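Local coordinates for aminotransferase (Streptomyces pactum, PDB 4ZM4), which belongs to the class III aminotransferases, a family within the large clan of PLP-dependent enzymes, at residues 82-87 with 315-320; 141-147 with 189-195; 342-346 with 364-369. The protein carries 1 engineered substitution. One frame throughout, in Å; residues are numbered along the deposited sequence.

Contact 1: 82-87 with 315-320; sequences AVADQF and HAALRA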
loop_
_atom_site.group_PDB
_atom_site.type_symbol
_atom_site.label_atom_id
_atom_site.label_comp_id
_atom_site.label_asym_id
_atom_site.label_seq_id
_atom_site.Cartn_x
_atom_site.Cartn_y
_atom_site.Cartn_z
ATOM N N ALA B 82 -2.827 -2.705 -21.544
ATOM C CA ALA B 82 -2.057 -1.491 -21.261
ATOM C C ALA B 82 -1.020 -1.727 -20.136
ATOM O O ALA B 82 0.157 -1.338 -20.254
ATOM C CB ALA B 82 -2.978 -0.324 -20.931
ATOM N N VAL B 83 -1.430 -2.415 -19.080
ATOM C CA VAL B 83 -0.522 -2.667 -17.944
ATOM C C VAL B 83 0.597 -3.624 -18.324
ATOM O O VAL B 83 1.767 -3.362 -18.034
ATOM C CB VAL B 83 -1.285 -3.179 -16.721
ATOM C CG1 VAL B 83 -0.326 -3.535 -15.604
ATOM C CG2 VAL B 83 -2.280 -2.135 -16.246
ATOM N N ALA B 84 0.271 -4.668 -19.071
ATOM C CA ALA B 84 1.287 -5.582 -19.597
ATOM C C ALA B 84 2.285 -4.901 -20.536
ATOM O O ALA B 84 3.485 -5.189 -20.522
ATOM C CB ALA B 84 0.626 -6.748 -20.313
ATOM N N ASP B 85 1.800 -3.991 -21.363
ATOM C CA ASP B 85 2.685 -3.193 -22.193
ATOM C C ASP B 85 3.676 -2.369 -21.356
ATOM O O ASP B 85 4.826 -2.210 -21.729
ATOM C CB ASP B 85 1.867 -2.260 -23.075
ATOM C CG ASP B 85 2.733 -1.474 -24.038
ATOM O OD1 ASP B 85 3.479 -2.124 -24.770
ATOM O OD2 ASP B 85 2.665 -0.230 -24.070
ATOM N N GLN B 86 3.204 -1.835 -20.244
ATOM C CA GLN B 86 4.055 -1.066 -19.350
ATOM C C GLN B 86 5.136 -1.909 -18.688
ATOM O O GLN B 86 6.247 -1.415 -18.472
ATOM C CB GLN B 86 3.233 -0.365 -18.261
ATOM C CG GLN B 86 3.949 0.831 -17.670
ATOM C CD GLN B 86 4.400 1.781 -18.769
ATOM O OE1 GLN B 86 3.595 2.214 -19.572
ATOM N NE2 GLN B 86 5.690 2.105 -18.792
ATOM N N PHE B 87 4.814 -3.165 -18.389
ATOM C CA PHE B 87 5.814 -4.108 -17.877
ATOM C C PHE B 87 6.949 -4.316 -18.875
ATOM O O PHE B 87 8.094 -4.524 -18.489
ATOM C CB PHE B 87 5.168 -5.445 -17.466
ATOM C CG PHE B 87 4.619 -5.427 -16.068
ATOM C CD1 PHE B 87 5.451 -5.670 -14.985
ATOM C CD2 PHE B 87 3.304 -5.103 -15.824
ATOM C CE1 PHE B 87 4.957 -5.614 -13.694
ATOM C CE2 PHE B 87 2.800 -5.067 -14.550
ATOM C CZ PHE B 87 3.618 -5.304 -13.486
ATOM N N HIS B 315 4.967 3.266 -12.647
ATOM C CA HIS B 315 4.518 3.426 -14.032
ATOM C C HIS B 315 3.421 2.438 -14.414
ATOM O O HIS B 315 2.482 2.815 -15.118
ATOM C CB HIS B 315 5.689 3.326 -15.011
ATOM C CG HIS B 315 6.917 4.055 -14.570
ATOM N ND1 HIS B 315 6.866 5.272 -13.947
ATOM C CD2 HIS B 315 8.229 3.708 -14.615
ATOM C CE1 HIS B 315 8.094 5.655 -13.624
ATOM N NE2 HIS B 315 8.941 4.723 -14.014
ATOM N N ALA B 316 3.516 1.201 -13.935
ATOM C CA ALA B 316 2.422 0.240 -14.116
ATOM C C ALA B 316 1.122 0.727 -13.494
ATOM O O ALA B 316 0.087 0.752 -14.169
ATOM C CB ALA B 316 2.777 -1.117 -13.542
ATOM N N ALA B 317 1.170 1.161 -12.239
ATOM C CA ALA B 317 -0.024 1.688 -11.569
ATOM C C ALA B 317 -0.654 2.862 -12.327
ATOM O O ALA B 317 -1.874 2.893 -12.527
ATOM C CB ALA B 317 0.298 2.135 -10.140
ATOM N N LEU B 318 0.158 3.813 -12.755
ATOM C CA LEU B 318 -0.365 4.966 -13.500
ATOM C C LEU B 318 -0.798 4.620 -14.942
ATOM O O LEU B 318 -1.758 5.195 -15.458
ATOM C CB LEU B 318 0.620 6.139 -13.462
ATOM C CG LEU B 318 0.929 6.612 -12.039
ATOM C CD1 LEU B 318 1.598 7.986 -12.067
ATOM C CD2 LEU B 318 -0.315 6.663 -11.151
ATOM N N ARG B 319 -0.178 3.621 -15.553
ATOM C CA ARG B 319 -0.721 3.087 -16.808
ATOM C C ARG B 319 -2.139 2.536 -16.590
ATOM O O ARG B 319 -3.047 2.735 -17.415
ATOM C CB ARG B 319 0.218 2.015 -17.381
ATOM C CG ARG B 319 -0.092 1.599 -18.814
ATOM C CD ARG B 319 0.169 2.716 -19.824
ATOM N NE ARG B 319 -0.228 2.300 -21.157
ATOM C CZ ARG B 319 0.541 1.628 -22.001
ATOM N NH1 ARG B 319 1.786 1.305 -21.697
ATOM N NH2 ARG B 319 0.061 1.273 -23.168
ATOM N N ALA B 320 -2.342 1.817 -15.481
ATOM C CA ALA B 320 -3.664 1.290 -15.175
ATOM C C ALA B 320 -4.685 2.432 -14.981
ATOM O O ALA B 320 -5.814 2.322 -15.415
ATOM C CB ALA B 320 -3.611 0.389 -13.944
#

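Contact 2: 141-147 with 189-195; sequences TLVVTFE and HTVQLGW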
loop_
_atom_site.group_PDB
_atom_site.type_symbol
_atom_site.label_atom_id
_atom_site.label_comp_id
_atom_site.label_asym_id
_atom_site.label_seq_id
_atom_site.Cartn_x
_atom_site.Cartn_y
_atom_site.Cartn_z
ATOM N N THR B 141 -5.116 19.387 15.157
ATOM C CA THR B 141 -4.885 17.969 15.259
ATOM C C THR B 141 -6.149 17.097 15.245
ATOM O O THR B 141 -6.099 15.962 14.780
ATOM C CB THR B 141 -4.030 17.638 16.496
ATOM O OG1 THR B 141 -4.743 18.004 17.667
ATOM C CG2 THR B 141 -2.726 18.394 16.464
ATOM N N LEU B 142 -7.278 17.636 15.718
ATOM C CA LEU B 142 -8.502 16.848 15.910
ATOM C C LEU B 142 -9.145 16.421 14.614
ATOM O O LEU B 142 -9.422 17.272 13.732
ATOM C CB LEU B 142 -9.472 17.665 16.755
ATOM C CG LEU B 142 -10.790 17.011 17.198
ATOM C CD1 LEU B 142 -10.552 15.742 18.036
ATOM C CD2 LEU B 142 -11.653 17.991 17.973
ATOM N N VAL B 143 -9.433 15.135 14.472
ATOM C CA VAL B 143 -10.151 14.629 13.292
ATOM C C VAL B 143 -11.482 14.000 13.693
ATOM O O VAL B 143 -11.556 13.310 14.714
ATOM C CB VAL B 143 -9.307 13.612 12.512
ATOM C CG1 VAL B 143 -10.095 12.971 11.368
ATOM C CG2 VAL B 143 -8.048 14.263 11.969
ATOM N N VAL B 144 -12.523 14.243 12.891
ATOM C CA VAL B 144 -13.859 13.727 13.147
ATOM C C VAL B 144 -14.174 12.592 12.168
ATOM O O VAL B 144 -13.902 12.711 10.955
ATOM C CB VAL B 144 -14.932 14.814 12.970
ATOM C CG1 VAL B 144 -16.332 14.217 13.068
ATOM C CG2 VAL B 144 -14.746 15.951 13.995
ATOM N N THR B 145 -14.701 11.489 12.704
ATOM C CA THR B 145 -15.145 10.358 11.902
ATOM C C THR B 145 -16.613 10.046 12.202
ATOM O O THR B 145 -17.187 10.579 13.156
ATOM C CB THR B 145 -14.327 9.104 12.225
ATOM O OG1 THR B 145 -14.502 8.768 13.597
ATOM C CG2 THR B 145 -12.879 9.316 11.973
ATOM N N PHE B 146 -17.212 9.181 11.401
ATOM C CA PHE B 146 -18.562 8.699 11.695
ATOM C C PHE B 146 -18.551 7.194 11.930
ATOM O O PHE B 146 -17.823 6.454 11.282
ATOM C CB PHE B 146 -19.543 9.078 10.568
ATOM C CG PHE B 146 -19.725 10.564 10.409
ATOM C CD1 PHE B 146 -20.705 11.239 11.117
ATOM C CD2 PHE B 146 -18.924 11.289 9.527
ATOM C CE1 PHE B 146 -20.902 12.597 10.938
ATOM C CE2 PHE B 146 -19.101 12.673 9.376
ATOM C CZ PHE B 146 -20.106 13.321 10.076
ATOM N N GLU B 147 -19.445 6.737 12.791
ATOM C CA GLU B 147 -19.519 5.343 13.154
ATOM C C GLU B 147 -19.898 4.458 11.984
ATOM O O GLU B 147 -20.917 4.676 11.301
ATOM C CB GLU B 147 -20.525 5.128 14.280
ATOM C CG GLU B 147 -20.400 3.727 14.870
ATOM C CD GLU B 147 -21.347 3.486 16.011
ATOM O OE1 GLU B 147 -22.498 3.956 15.924
ATOM O OE2 GLU B 147 -20.941 2.815 16.973
ATOM N N HIS B 189 -6.798 11.916 19.301
ATOM C CA HIS B 189 -7.160 13.098 18.527
ATOM C C HIS B 189 -8.179 12.729 17.456
ATOM O O HIS B 189 -8.273 13.358 16.420
ATOM C CB HIS B 189 -5.890 13.740 17.940
ATOM C CG HIS B 189 -4.912 14.187 18.985
ATOM N ND1 HIS B 189 -5.004 15.407 19.619
ATOM C CD2 HIS B 189 -3.844 13.569 19.528
ATOM C CE1 HIS B 189 -4.061 15.505 20.532
ATOM N NE2 HIS B 189 -3.322 14.414 20.476
ATOM N N THR B 190 -8.913 11.663 17.699
ATOM C CA THR B 190 -9.919 11.206 16.794
ATOM C C THR B 190 -11.225 11.009 17.563
ATOM O O THR B 190 -11.249 10.394 18.604
ATOM C CB THR B 190 -9.535 9.881 16.153
ATOM O OG1 THR B 190 -8.246 9.982 15.541
ATOM C CG2 THR B 190 -10.574 9.471 15.086
ATOM N N VAL B 191 -12.313 11.507 16.977
ATOM C CA VAL B 191 -13.597 11.617 17.623
ATOM C C VAL B 191 -14.632 11.011 16.654
ATOM O O VAL B 191 -14.386 10.916 15.434
ATOM C CB VAL B 191 -13.769 13.118 18.011
ATOM C CG1 VAL B 191 -15.035 13.743 17.503
ATOM C CG2 VAL B 191 -13.600 13.312 19.537
ATOM N N GLN B 192 -15.796 10.626 17.165
ATOM C CA GLN B 192 -16.773 9.960 16.335
ATOM C C GLN B 192 -18.184 10.421 16.676
ATOM O O GLN B 192 -18.488 10.679 17.844
ATOM C CB GLN B 192 -16.656 8.451 16.499
ATOM C CG GLN B 192 -17.211 7.662 15.348
ATOM C CD GLN B 192 -17.012 6.152 15.440
ATOM O OE1 GLN B 192 -16.434 5.570 14.540
ATOM N NE2 GLN B 192 -17.452 5.529 16.530
ATOM N N LEU B 193 -19.027 10.518 15.634
ATOM C CA LEU B 193 -20.456 10.721 15.745
ATOM C C LEU B 193 -21.200 9.661 14.936
ATOM O O LEU B 193 -20.629 8.985 14.116
ATOM C CB LEU B 193 -20.855 12.055 15.096
ATOM C CG LEU B 193 -20.132 13.331 15.458
ATOM C CD1 LEU B 193 -20.606 14.422 14.533
ATOM C CD2 LEU B 193 -20.422 13.680 16.914
ATOM N N GLY B 194 -22.510 9.587 15.123
ATOM C CA GLY B 194 -23.374 8.769 14.303
ATOM C C GLY B 194 -23.613 9.419 12.939
ATOM O O GLY B 194 -23.767 10.644 12.837
ATOM N N TRP B 195 -23.671 8.581 11.915
ATOM C CA TRP B 195 -23.952 8.979 10.551
ATOM C C TRP B 195 -25.352 9.583 10.486
ATOM O O TRP B 195 -26.230 9.129 11.198
ATOM C CB TRP B 195 -23.888 7.738 9.681
ATOM C CG TRP B 195 -24.050 7.906 8.167
ATOM C CD1 TRP B 195 -24.736 7.079 7.344
ATOM C CD2 TRP B 195 -23.454 8.901 7.311
ATOM N NE1 TRP B 195 -24.614 7.486 6.054
ATOM C CE2 TRP B 195 -23.842 8.602 6.005
ATOM C CE3 TRP B 195 -22.646 10.009 7.539
ATOM C CZ2 TRP B 195 -23.455 9.348 4.924
ATOM C CZ3 TRP B 195 -22.273 10.776 6.456
ATOM C CH2 TRP B 195 -22.694 10.453 5.165
HETATM O O HOH W 1 -18.673 3.067 18.275
#

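Contact 3: 342-346 with 364-369; sequences GQYME and RVGTLM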
loop_
_atom_site.group_PDB
_atom_site.type_symbol
_atom_site.label_atom_id
_atom_site.label_comp_id
_atom_site.label_asym_id
_atom_site.label_seq_id
_atom_site.Cartn_x
_atom_site.Cartn_y
_atom_site.Cartn_z
ATOM N N GLY B 342 -28.253 -2.100 -11.959
ATOM C CA GLY B 342 -28.567 -2.086 -10.539
ATOM C C GLY B 342 -30.056 -2.148 -10.269
ATOM O O GLY B 342 -30.500 -2.860 -9.363
ATOM N N GLN B 343 -30.828 -1.427 -11.061
ATOM C CA GLN B 343 -32.261 -1.422 -10.898
ATOM C C GLN B 343 -32.780 -2.817 -11.138
ATOM O O GLN B 343 -33.634 -3.320 -10.388
ATOM C CB GLN B 343 -32.924 -0.428 -11.867
ATOM C CG GLN B 343 -34.424 -0.238 -11.636
ATOM C CD GLN B 343 -34.724 0.543 -10.381
ATOM O OE1 GLN B 343 -35.202 0.002 -9.389
ATOM N NE2 GLN B 343 -34.446 1.839 -10.415
ATOM N N TYR B 344 -32.310 -3.445 -12.213
ATOM C CA TYR B 344 -32.782 -4.781 -12.535
ATOM C C TYR B 344 -32.419 -5.774 -11.429
ATOM O O TYR B 344 -33.207 -6.673 -11.129
ATOM C CB TYR B 344 -32.262 -5.242 -13.898
ATOM C CG TYR B 344 -32.948 -6.508 -14.401
ATOM C CD1 TYR B 344 -34.324 -6.530 -14.643
ATOM C CD2 TYR B 344 -32.223 -7.667 -14.639
ATOM C CE1 TYR B 344 -34.960 -7.674 -15.096
ATOM C CE2 TYR B 344 -32.837 -8.803 -15.112
ATOM C CZ TYR B 344 -34.209 -8.803 -15.342
ATOM O OH TYR B 344 -34.823 -9.942 -15.817
ATOM N N MET B 345 -31.230 -5.643 -10.842
ATOM C CA MET B 345 -30.842 -6.559 -9.760
ATOM C C MET B 345 -31.738 -6.277 -8.579
ATOM O O MET B 345 -32.274 -7.202 -7.985
ATOM C CB MET B 345 -29.368 -6.418 -9.364
ATOM C CG MET B 345 -28.956 -7.339 -8.201
ATOM S SD MET B 345 -28.860 -9.105 -8.643
ATOM C CE MET B 345 -27.219 -9.131 -9.368
ATOM N N GLU B 346 -31.899 -4.996 -8.244
ATOM C CA GLU B 346 -32.766 -4.619 -7.144
ATOM C C GLU B 346 -34.180 -5.183 -7.326
ATOM O O GLU B 346 -34.685 -5.844 -6.420
ATOM C CB GLU B 346 -32.828 -3.104 -6.968
ATOM C CG GLU B 346 -33.798 -2.671 -5.873
ATOM C CD GLU B 346 -33.826 -1.176 -5.630
ATOM O OE1 GLU B 346 -33.133 -0.397 -6.341
ATOM O OE2 GLU B 346 -34.527 -0.776 -4.682
ATOM N N ARG B 364 -29.580 0.845 -2.419
ATOM C CA ARG B 364 -28.799 0.880 -3.612
ATOM C C ARG B 364 -28.420 2.303 -4.039
ATOM O O ARG B 364 -29.217 3.228 -3.952
ATOM C CB ARG B 364 -29.557 0.181 -4.740
ATOM C CG ARG B 364 -28.722 -0.007 -6.015
ATOM C CD ARG B 364 -29.469 -0.825 -7.067
ATOM N NE ARG B 364 -30.642 -0.118 -7.580
ATOM C CZ ARG B 364 -30.612 0.871 -8.472
ATOM N NH1 ARG B 364 -29.462 1.308 -8.969
ATOM N NH2 ARG B 364 -31.756 1.430 -8.875
ATOM N N VAL B 365 -27.183 2.472 -4.490
ATOM C CA VAL B 365 -26.760 3.685 -5.140
ATOM C C VAL B 365 -25.945 3.214 -6.348
ATOM O O VAL B 365 -24.752 2.835 -6.212
ATOM C CB VAL B 365 -25.921 4.602 -4.217
ATOM C CG1 VAL B 365 -25.575 5.890 -4.936
ATOM C CG2 VAL B 365 -26.656 4.923 -2.922
ATOM N N GLY B 366 -26.617 3.193 -7.507
ATOM C CA GLY B 366 -26.059 2.714 -8.724
ATOM C C GLY B 366 -25.816 1.228 -8.608
ATOM O O GLY B 366 -26.726 0.468 -8.315
ATOM N N THR B 367 -24.563 0.824 -8.809
ATOM C CA THR B 367 -24.174 -0.572 -8.738
ATOM C C THR B 367 -23.639 -0.962 -7.354
ATOM O O THR B 367 -23.125 -2.068 -7.164
ATOM C CB THR B 367 -23.114 -0.868 -9.823
ATOM O OG1 THR B 367 -22.113 0.162 -9.846
ATOM C CG2 THR B 367 -23.776 -0.936 -11.169
ATOM N N LEU B 368 -23.715 -0.035 -6.410
ATOM C CA LEU B 368 -23.343 -0.279 -5.009
ATOM C C LEU B 368 -24.659 -0.652 -4.346
ATOM O O LEU B 368 -25.675 0.032 -4.542
ATOM C CB LEU B 368 -22.822 0.996 -4.413
ATOM C CG LEU B 368 -21.527 1.110 -3.662
ATOM C CD1 LEU B 368 -20.384 0.394 -4.337
ATOM C CD2 LEU B 368 -21.220 2.580 -3.545
ATOM N N MET B 369 -24.684 -1.776 -3.648
ATOM C CA MET B 369 -25.941 -2.390 -3.239
ATOM C C MET B 369 -25.776 -3.236 -1.953
ATOM O O MET B 369 -24.886 -4.097 -1.901
ATOM C CB MET B 369 -26.419 -3.269 -4.394
ATOM C CG MET B 369 -27.811 -3.808 -4.268
ATOM S SD MET B 369 -28.278 -4.564 -5.844
ATOM C CE MET B 369 -29.837 -5.267 -5.280
#

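Contact 1: 82-87 with 315-320
Start with Arg319, whose side chain sits as a knob among Ala82, Val83, Asp85 and Gln86 and has by far the most surface covered here, 118 Å². Its two terminal nitrogens donate to segment 82-87: Arg319 NH1 gives hydrogen bonds to Asp85 OD2 at 3.0 Å and to Gln86 OE1 at 2.9 Å, while Arg319 NH2 reaches Asp85 OD2 at 3.1 Å. Both acceptors lie at the edge of the guanidinium, near its plane. The carbonyl of Ala82 lies over one face instead; Ala82 O comes within 3.4 Å of Arg319 NH1, but the angle is poor, and that oxygen already accepts Gln86 N of its own helix at 3.1 Å. The two bonds to Asp85 OD2 form a salt bridge, and the same oxygen has a second one with Lys89, one turn on. Gln86 uses its other end too, NE2 donating to Gly90 O, and His315 NE2 pairs with Thr93 OG1. Beside this polar cluster runs a small apolar strip, with Val83 CG2 3.7 Å from Ala320 CB and Phe87 CE2 4.1 Å from Ala316 CB. The helices run nearly antiparallel, at 155°, with axes 8.6 Å apart, a spacing the alanines permit. A carboxylate and an amide oxygen thus hold one arginine in a largely buried helix pair whose first helix also packs on the second subunit.

Contact 2: 141-147 with 189-195
Phe146, with 91 Å² covered, is the residue most buried by this pairing. Its ring receives the edge of Trp195 on one face, a T-shaped stack with centroids 5.6 Å apart and planes at 70°, and Phe146 CE1 meets Leu193 CD1 at 4.0 Å. Trp195 NE1 is satisfied by Ile227 O. At the other end His189, covered over 75 Å², supplies the first backbone acceptor, Val143 N to His189 O at 2.9 Å, while its NE2 bonds to Glu185 of the second subunit. Val191, third with 70 Å², works through both backbone and side chain. Val191 N donates to Val143 O at 3.0 Å. Val191 O accepts both Thr145 N and Thr145 OG1, each at 2.8 Å. Val191 CG1 packs 4.2 Å from Val144 CG2. The ladder runs on through Leu193 N to Thr145 O at 3.1 Å and Glu147 N to Leu193 O at 2.9 Å. Val144, Phe146, Val191 and Leu193 point to the sheet face covered by helix 198-208; Val143, Thr145, Thr190 and Gln192 point to the other. Strand 190-193 is the outermost strand here, joined in parallel to strand 142-146, as at one margin of the seven-stranded mixed sheet in the large domain of fold-type I PLP enzymes.

Contact 3: 342-346 with 364-369
Charge comes first. Arg364 NE donates to Glu346 OE1 at 2.8 Å in a salt bridge, backed by a weak bond from Arg364 NH2 to the same Glu346 OE1 at 3.4 Å; Glu346 OE2 turns to Arg350, and Arg364 NH2 to Glu339. The third guanidinium nitrogen works inside its own segment, Arg364 NH1 donating to Gly366 O at 2.9 Å across the hairpin turn. Close backbone packing follows: Gly342 O touches Arg364 CD at 3.2 Å, and a CB on Gly342 would clash with Gly366 O and Arg364 NH1, so glycine suits the spot. The apolar part is the extended Met369, whose CE reaches Met345 CG at 3.7 Å and the backbone at Glu346 CA at 3.5 Å. Val365 to Leu368 form a type II' turn, closed by Leu368 N to Val365 O at 3.1 Å, with Gly366 at positive phi. What results is a helix laid against a β-hairpin with a two-residue loop, part of the C-terminal α/β domain of class III aminotransferases.

How the contacts relate
From the N terminus, the chain lays down helix 77-89 and then passes through most of the large domain before helix 315-329 returns to close contact 1, a loop of 227 intervening residues. Contact 2 falls within that span, shutting a much shorter loop of 41 residues with no helix or strand in its modelled part. Contact 3 comes in series after both, over 17 residues. No two loops cross. Contacts 1 and 2 lie on opposite sides of the chain's centre, their centres 37 Å apart. Contact 1 joins two helices beside the second subunit, contact 2 adds the outer strand to the large sheet, and contact 3 sets helix 334-355, which directly follows 315-329, on the hairpin 360-373.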